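Local structure of RNA-binding protein RO60 (Deinococcus radiodurans, 2NVO) at residues 130-135 against 174-179. The protein binds several small RNAs that accumulate during recovery from ultraviolet irradiation and contributes to the resistance of the bacterium to such irradiation. Numbering follows the deposited sequence.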
loop_
_atom_site.group_PDB
_atom_site.type_symbol
_atom_site.label_atom_id
_atom_site.label_comp_id
_atom_site.label_asym_id
_atom_site.label_seq_id
_atom_site.Cartn_x
_atom_site.Cartn_y
_atom_site.Cartn_z
ATOM N N ALA A 130 -6.082 12.982 -9.807
ATOM C CA ALA A 130 -4.648 13.227 -9.766
ATOM C C ALA A 130 -4.281 14.072 -8.552
ATOM O O ALA A 130 -3.875 15.222 -8.700
ATOM C CB ALA A 130 -4.185 13.911 -11.055
ATOM N N ARG A 131 -4.385 13.491 -7.359
ATOM C CA ARG A 131 -4.212 14.256 -6.118
ATOM C C ARG A 131 -2.833 14.869 -5.951
ATOM O O ARG A 131 -2.707 16.029 -5.549
ATOM C CB ARG A 131 -4.505 13.397 -4.886
ATOM C CG ARG A 131 -5.842 12.713 -4.890
ATOM C CD ARG A 131 -6.081 12.019 -3.552
ATOM N NE ARG A 131 -4.834 11.562 -2.931
ATOM C CZ ARG A 131 -4.351 10.325 -3.011
ATOM N NH1 ARG A 131 -5.003 9.388 -3.698
ATOM N NH2 ARG A 131 -3.209 10.024 -2.405
ATOM N N THR A 132 -1.794 14.087 -6.229
ATOM C CA THR A 132 -0.445 14.593 -6.060
ATOM C C THR A 132 0.172 14.903 -7.414
ATOM O O THR A 132 -0.323 14.449 -8.455
ATOM C CB THR A 132 0.457 13.579 -5.330
ATOM O OG1 THR A 132 0.770 12.504 -6.222
ATOM C CG2 THR A 132 -0.246 13.024 -4.095
ATOM N N GLY A 133 1.252 15.674 -7.381
ATOM C CA GLY A 133 2.010 16.021 -8.567
ATOM C C GLY A 133 2.416 14.782 -9.351
ATOM O O GLY A 133 2.273 14.740 -10.571
ATOM N N THR A 134 2.899 13.763 -8.644
ATOM C CA THR A 134 3.319 12.514 -9.284
ATOM C C THR A 134 2.170 11.865 -10.036
ATOM O O THR A 134 2.340 11.377 -11.152
ATOM C CB THR A 134 3.847 11.492 -8.248
ATOM O OG1 THR A 134 4.841 12.113 -7.433
ATOM C CG2 THR A 134 4.448 10.280 -8.945
ATOM N N MET A 135 0.992 11.854 -9.422
ATOM C CA MET A 135 -0.146 11.216 -10.054
ATOM C C MET A 135 -0.539 11.923 -11.349
ATOM O O MET A 135 -0.934 11.278 -12.308
ATOM C CB MET A 135 -1.323 11.121 -9.092
ATOM C CG MET A 135 -1.078 10.179 -7.919
ATOM S SD MET A 135 -2.466 10.226 -6.744
ATOM C CE MET A 135 -3.791 9.678 -7.763
ATOM N N VAL A 174 8.525 21.705 -5.225
ATOM C CA VAL A 174 9.729 21.262 -4.529
ATOM C C VAL A 174 9.800 19.743 -4.397
ATOM O O VAL A 174 10.871 19.175 -4.219
ATOM C CB VAL A 174 9.840 21.893 -3.122
ATOM C CG1 VAL A 174 9.886 23.407 -3.217
ATOM C CG2 VAL A 174 8.684 21.455 -2.247
ATOM N N LYS A 175 8.655 19.086 -4.487
ATOM C CA LYS A 175 8.588 17.662 -4.199
ATOM C C LYS A 175 8.205 16.806 -5.413
ATOM O O LYS A 175 8.693 15.683 -5.560
ATOM C CB LYS A 175 7.644 17.407 -3.015
ATOM C CG LYS A 175 7.129 15.980 -2.907
ATOM C CD LYS A 175 5.988 15.884 -1.898
ATOM C CE LYS A 175 6.333 14.974 -0.738
ATOM N NZ LYS A 175 6.176 13.549 -1.138
ATOM N N TYR A 176 7.353 17.331 -6.290
ATOM C CA TYR A 176 6.868 16.542 -7.427
ATOM C C TYR A 176 7.308 17.117 -8.781
ATOM O O TYR A 176 6.537 17.096 -9.746
ATOM C CB TYR A 176 5.337 16.425 -7.399
ATOM C CG TYR A 176 4.759 15.876 -6.109
ATOM C CD1 TYR A 176 4.933 14.540 -5.753
ATOM C CD2 TYR A 176 4.017 16.689 -5.256
ATOM C CE1 TYR A 176 4.396 14.030 -4.568
ATOM C CE2 TYR A 176 3.477 16.191 -4.066
ATOM C CZ TYR A 176 3.669 14.864 -3.730
ATOM O OH TYR A 176 3.134 14.370 -2.558
ATOM N N LYS A 177 8.547 17.607 -8.843
ATOM C CA LYS A 177 9.056 18.287 -10.026
ATOM C C LYS A 177 8.975 17.436 -11.296
ATOM O O LYS A 177 8.640 17.933 -12.372
ATOM C CB LYS A 177 10.479 18.773 -9.790
ATOM N N ALA A 178 9.274 16.149 -11.171
ATOM C CA ALA A 178 9.308 15.297 -12.350
ATOM C C ALA A 178 9.026 13.841 -12.021
ATOM O O ALA A 178 9.195 13.382 -10.884
ATOM C CB ALA A 178 10.651 15.434 -13.075
ATOM N N ARG A 179 8.569 13.120 -13.030
ATOM C CA ARG A 179 8.354 11.699 -12.899
ATOM C C ARG A 179 8.788 11.057 -14.205
ATOM O O ARG A 179 8.018 10.997 -15.164
ATOM C CB ARG A 179 6.883 11.404 -12.587
ATOM C CG ARG A 179 6.634 9.995 -12.103
ATOM C CD ARG A 179 5.191 9.579 -12.339
ATOM N NE ARG A 179 5.145 8.290 -13.022
ATOM C CZ ARG A 179 4.733 7.152 -12.476
ATOM N NH1 ARG A 179 4.289 7.128 -11.219
ATOM N NH2 ARG A 179 4.749 6.035 -13.203
#
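The ring of Y176 lies against the first turn of helix 133-143, with T132 and G133 on one face and CD of its neighbour K175 on the opposite one. T132 CB sits 4.2 Å from the ring centroid and 25° off the normal, a CH-pi contact displaced toward the phenol end, where CB is 3.8 Å from Y176 CZ. G133 N covers the same face near the other rim, 3.6 Å from Y176 CD2. On the far face, K175 CD stands 3.1 Å above the plane, also toward the rim. T134 OG1 approaches the ring obliquely, 3.0 Å from Y176 CD1, and its methyl group turns instead to R179: T134 CG2, anti to the backbone N, comes to 3.5 Å from R179 CD and also lies in the plane of the guanidinium, at its edge.

The chains are nearest at G133 and Y176, whose CA atoms are 5.0 Å apart; glycine lets G133 CA rest directly against Y176 CB. T132 is the N-cap of the helix, and its OG1 accepts from M135 N at 3.3 Å; the same residue thus caps the helix through OG1 and meets the ring through CB.

This is interhelical packing in the HEAT-like TROVE horseshoe, away from the metal site, in a region that probably binds RNA. It joins the start of helix 133-143 to the chain leaving helix 166-175. W172 of the latter helix meets Y176 edge-to-face, K168 NZ hydrogen-bonds to R131 O, and R179, in a short, weakly bonded strand beside 182-183, reaches L137 and H138 farther along helix 133-143.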